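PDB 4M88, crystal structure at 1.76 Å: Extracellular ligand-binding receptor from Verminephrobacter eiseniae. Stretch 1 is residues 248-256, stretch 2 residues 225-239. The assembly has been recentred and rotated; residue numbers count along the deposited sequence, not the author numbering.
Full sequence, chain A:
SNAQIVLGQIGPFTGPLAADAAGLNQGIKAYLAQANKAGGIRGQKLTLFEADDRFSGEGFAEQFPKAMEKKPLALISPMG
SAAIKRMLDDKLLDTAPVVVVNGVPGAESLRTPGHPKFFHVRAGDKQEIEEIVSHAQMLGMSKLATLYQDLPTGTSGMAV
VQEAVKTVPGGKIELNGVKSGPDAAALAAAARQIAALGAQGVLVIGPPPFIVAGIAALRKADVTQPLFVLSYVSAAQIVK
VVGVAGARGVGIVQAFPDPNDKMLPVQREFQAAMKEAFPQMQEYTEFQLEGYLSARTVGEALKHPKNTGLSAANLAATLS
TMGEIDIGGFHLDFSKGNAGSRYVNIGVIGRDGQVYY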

# COMPACT_ATOMS: atom_id res chain seq x y z
N ARG A 248 -12.41 -8.23 15.73
CA ARG A 248 -13.74 -8.15 15.14
C ARG A 248 -14.22 -6.71 15.14
O ARG A 248 -14.01 -5.97 16.10
CB ARG A 248 -14.74 -9.07 15.85
CG ARG A 248 -14.96 -8.72 17.30
CD ARG A 248 -15.54 -9.89 18.08
NE ARG A 248 -15.79 -9.50 19.46
CZ ARG A 248 -16.16 -10.35 20.42
NH1 ARG A 248 -16.31 -11.64 20.16
NH2 ARG A 248 -16.37 -9.89 21.65
N GLY A 249 -14.82 -6.29 14.03
CA GLY A 249 -15.32 -4.93 13.96
C GLY A 249 -14.32 -3.94 13.38
O GLY A 249 -14.67 -2.78 13.15
N VAL A 250 -13.09 -4.38 13.15
CA VAL A 250 -12.12 -3.53 12.46
C VAL A 250 -12.40 -3.56 10.97
O VAL A 250 -12.46 -4.64 10.36
CB VAL A 250 -10.68 -3.99 12.70
CG1 VAL A 250 -9.71 -3.20 11.81
CG2 VAL A 250 -10.32 -3.84 14.17
N GLY A 251 -12.58 -2.39 10.37
CA GLY A 251 -12.71 -2.30 8.93
C GLY A 251 -11.38 -1.96 8.28
O GLY A 251 -10.68 -1.06 8.75
N ILE A 252 -11.03 -2.69 7.23
CA ILE A 252 -9.78 -2.45 6.52
C ILE A 252 -10.12 -2.04 5.09
O ILE A 252 -10.79 -2.78 4.37
CB ILE A 252 -8.91 -3.72 6.45
CG1 ILE A 252 -8.65 -4.28 7.85
CG2 ILE A 252 -7.58 -3.44 5.74
CD1 ILE A 252 -7.99 -5.66 7.83
N VAL A 253 -9.69 -0.85 4.68
CA VAL A 253 -9.93 -0.42 3.31
C VAL A 253 -8.90 -1.11 2.44
O VAL A 253 -7.69 -0.99 2.67
CB VAL A 253 -9.76 1.08 3.14
CG1 VAL A 253 -10.19 1.50 1.76
CG2 VAL A 253 -10.60 1.78 4.15
N GLN A 254 -9.37 -1.85 1.44
CA GLN A 254 -8.46 -2.61 0.57
C GLN A 254 -8.28 -1.92 -0.76
O GLN A 254 -9.24 -1.41 -1.33
CB GLN A 254 -9.01 -4.02 0.33
CG GLN A 254 -9.26 -4.82 1.59
CD GLN A 254 -7.99 -5.33 2.26
OE1 GLN A 254 -6.93 -4.70 2.18
NE2 GLN A 254 -8.10 -6.47 2.93
N ALA A 255 -7.04 -1.90 -1.25
CA ALA A 255 -6.75 -1.29 -2.55
C ALA A 255 -6.70 -2.36 -3.64
O ALA A 255 -6.57 -2.04 -4.82
CB ALA A 255 -5.42 -0.54 -2.50
N PHE A 256 -6.83 -3.61 -3.23
CA PHE A 256 -6.72 -4.73 -4.16
C PHE A 256 -7.75 -5.78 -3.77
O PHE A 256 -8.22 -5.77 -2.62
CB PHE A 256 -5.32 -5.34 -4.06
CG PHE A 256 -4.22 -4.38 -4.36
CD1 PHE A 256 -3.95 -4.01 -5.67
CD2 PHE A 256 -3.45 -3.83 -3.33
CE1 PHE A 256 -2.93 -3.12 -5.96
CE2 PHE A 256 -2.44 -2.93 -3.62
CZ PHE A 256 -2.17 -2.58 -4.94
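Stretch 2 (225-239) QPLFVLSYVSAAQIV

Stretch 2 runs alongside stretch 1 as a short parallel strand, 227-229, then turns and comes back, as the start of a helix, over the face that carries Val-250, Ile-252, Leu-227 and Val-229. The strand axes approach to 4.6 Å with an angle of 18° between their N-to-C directions, so the two segments run nearly side by side. Nearest CA pairs fix the register: Gly-251 CA lies 4.6 Å from Phe-228 CA, and Ile-252 CA 5.0 Å from Val-229 CA.

Three backbone hydrogen bonds confirm the parallel pairing, in which one strand's alternate residues bond to two different residues of the other. Gly-251 N donates to Leu-227 O at 2.8 Å (161° at the hydrogen), Val-229 N to Gly-251 O at 2.8 Å (158°), and Val-253 N to Val-229 O at 2.9 Å (171°). Gly-251 thus uses both its polar backbone atoms on stretch 2. Its lack of a side chain also matters: an ideal CB would stand 3.4 Å from Phe-228 CD1, a tight fit against the ring.

Ile-252 covers the most surface and is the centre of the contact. Its side chain lies on the same face as those of Val-250, Leu-227 and Val-229, with chi1 in m and chi2 in t. Ile-252 CG1 packs 3.7 Å from Val-229 CG2, while Ile-252 CD1 reaches Ala-235 CB at 4.3 Å and Ile-238 CD1 at 4.2 Å. One side chain therefore touches both the neighbouring strand and the helix that follows it.

Val-250, next in covered area, extends this apolar patch. Val-250 CG2 is 4.2 Å from Leu-227 CB, and Val-250 CG1 is 4.0 Å from Ile-238 CD1. The helix, 235-239, runs roughly against strand 250-254, at 151° between N-to-C directions, with a closest axis approach of 10.9 Å. That spacing is bridged by side chains, Ile-238 pointing its CA-to-CB bond toward stretch 1. At the helix start Ser-234 is the N-cap: its OG accepts from Gln-237 N at 3.1 Å, and Ser-234 N returns a bond of 3.1 Å to Gln-237 OE1.

Ser-231, the most covered residue of stretch 2, closes the far end of the pairing. Its phi/psi of -72/57 departs from the extended values of the strand before it, and its OG lies a very short 2.4 Å from Val-253 O. The proton of this contact has another acceptor within reach, so its placement is not settled. Nearby, Val-253 CG2 meets Leu-230 CD2 at 4.2 Å.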

# COMPACT_ATOMS: atom_id res chain seq x y z
N GLN A 225 -15.58 0.49 20.10
CA GLN A 225 -16.21 1.00 18.88
C GLN A 225 -15.50 0.47 17.64
O GLN A 225 -14.33 0.04 17.72
CB GLN A 225 -16.15 2.54 18.87
CG GLN A 225 -17.17 3.20 19.80
CD GLN A 225 -16.79 3.05 21.27
OE1 GLN A 225 -15.61 2.90 21.61
NE2 GLN A 225 -17.80 3.09 22.14
N PRO A 226 -16.19 0.48 16.48
CA PRO A 226 -15.53 0.11 15.22
C PRO A 226 -14.28 0.93 14.99
O PRO A 226 -14.28 2.14 15.25
CB PRO A 226 -16.59 0.47 14.16
CG PRO A 226 -17.88 0.27 14.88
CD PRO A 226 -17.63 0.76 16.28
N LEU A 227 -13.22 0.27 14.52
CA LEU A 227 -11.98 0.94 14.19
C LEU A 227 -11.80 0.77 12.69
O LEU A 227 -12.20 -0.26 12.12
CB LEU A 227 -10.81 0.29 14.93
CG LEU A 227 -10.97 0.09 16.43
CD1 LEU A 227 -9.71 -0.60 17.00
CD2 LEU A 227 -11.22 1.41 17.15
N PHE A 228 -11.26 1.78 12.02
CA PHE A 228 -11.08 1.71 10.58
C PHE A 228 -9.62 1.97 10.26
O PHE A 228 -8.99 2.86 10.85
CB PHE A 228 -11.94 2.75 9.86
CG PHE A 228 -13.37 2.77 10.31
CD1 PHE A 228 -14.24 1.76 9.96
CD2 PHE A 228 -13.84 3.82 11.09
CE1 PHE A 228 -15.56 1.79 10.38
CE2 PHE A 228 -15.16 3.86 11.51
CZ PHE A 228 -16.02 2.84 11.16
N VAL A 229 -9.07 1.20 9.33
CA VAL A 229 -7.68 1.38 8.95
C VAL A 229 -7.57 1.32 7.45
O VAL A 229 -8.44 0.78 6.77
CB VAL A 229 -6.77 0.29 9.56
CG1 VAL A 229 -6.88 0.29 11.08
CG2 VAL A 229 -7.11 -1.08 9.00
N LEU A 230 -6.48 1.90 6.92
CA LEU A 230 -6.25 1.90 5.48
C LEU A 230 -5.49 0.65 5.06
O LEU A 230 -5.24 -0.24 5.88
CB LEU A 230 -5.47 3.16 5.08
CG LEU A 230 -6.10 4.48 5.53
CD1 LEU A 230 -5.28 5.67 5.02
CD2 LEU A 230 -7.53 4.57 5.02
N SER A 231 -5.11 0.59 3.78
CA SER A 231 -4.52 -0.61 3.19
C SER A 231 -3.09 -0.91 3.65
O SER A 231 -2.20 -1.04 2.81
CB SER A 231 -4.51 -0.48 1.67
OG SER A 231 -5.82 -0.57 1.15
N TYR A 232 -2.87 -1.06 4.96
CA TYR A 232 -1.49 -1.25 5.45
C TYR A 232 -1.27 -2.38 6.45
O TYR A 232 -0.14 -2.59 6.91
CB TYR A 232 -0.95 0.07 6.00
CG TYR A 232 -0.97 1.12 4.93
CD1 TYR A 232 -0.17 0.99 3.80
CD2 TYR A 232 -1.83 2.20 5.00
CE1 TYR A 232 -0.20 1.92 2.79
CE2 TYR A 232 -1.87 3.15 3.99
CZ TYR A 232 -1.05 3.00 2.89
OH TYR A 232 -1.09 3.94 1.88
N VAL A 233 -2.33 -3.11 6.77
CA VAL A 233 -2.21 -4.24 7.69
C VAL A 233 -3.06 -5.40 7.18
O VAL A 233 -3.99 -5.17 6.40
CB VAL A 233 -2.66 -3.87 9.12
CG1 VAL A 233 -1.70 -2.88 9.73
CG2 VAL A 233 -4.07 -3.32 9.12
N SER A 234 -2.74 -6.62 7.59
CA SER A 234 -3.56 -7.78 7.28
C SER A 234 -4.41 -8.09 8.51
O SER A 234 -4.05 -7.72 9.63
CB SER A 234 -2.71 -9.00 6.91
OG SER A 234 -2.02 -9.51 8.04
N ALA A 235 -5.55 -8.74 8.31
CA ALA A 235 -6.37 -9.15 9.45
C ALA A 235 -5.57 -10.09 10.35
O ALA A 235 -5.72 -10.09 11.57
CB ALA A 235 -7.64 -9.82 8.98
N ALA A 236 -4.72 -10.90 9.73
CA ALA A 236 -3.92 -11.85 10.49
C ALA A 236 -3.02 -11.15 11.51
O ALA A 236 -2.85 -11.64 12.62
CB ALA A 236 -3.08 -12.71 9.54
N GLN A 237 -2.43 -10.02 11.11
CA GLN A 237 -1.52 -9.28 11.99
C GLN A 237 -2.28 -8.73 13.18
O GLN A 237 -1.77 -8.67 14.31
CB GLN A 237 -0.82 -8.13 11.25
CG GLN A 237 0.20 -8.58 10.20
CD GLN A 237 0.76 -7.42 9.37
OE1 GLN A 237 0.03 -6.48 9.01
NE2 GLN A 237 2.06 -7.48 9.07
N ILE A 238 -3.52 -8.31 12.92
CA ILE A 238 -4.36 -7.76 13.98
C ILE A 238 -4.79 -8.86 14.97
O ILE A 238 -4.69 -8.67 16.18
CB ILE A 238 -5.58 -7.02 13.40
CG1 ILE A 238 -5.12 -5.91 12.46
CG2 ILE A 238 -6.46 -6.46 14.53
CD1 ILE A 238 -6.26 -5.27 11.66
N VAL A 239 -5.20 -10.02 14.45
CA VAL A 239 -5.60 -11.13 15.31
C VAL A 239 -4.44 -11.69 16.14
O VAL A 239 -4.62 -12.09 17.29
CB VAL A 239 -6.27 -12.26 14.49
CG1 VAL A 239 -6.61 -13.45 15.38
CG2 VAL A 239 -7.51 -11.73 13.80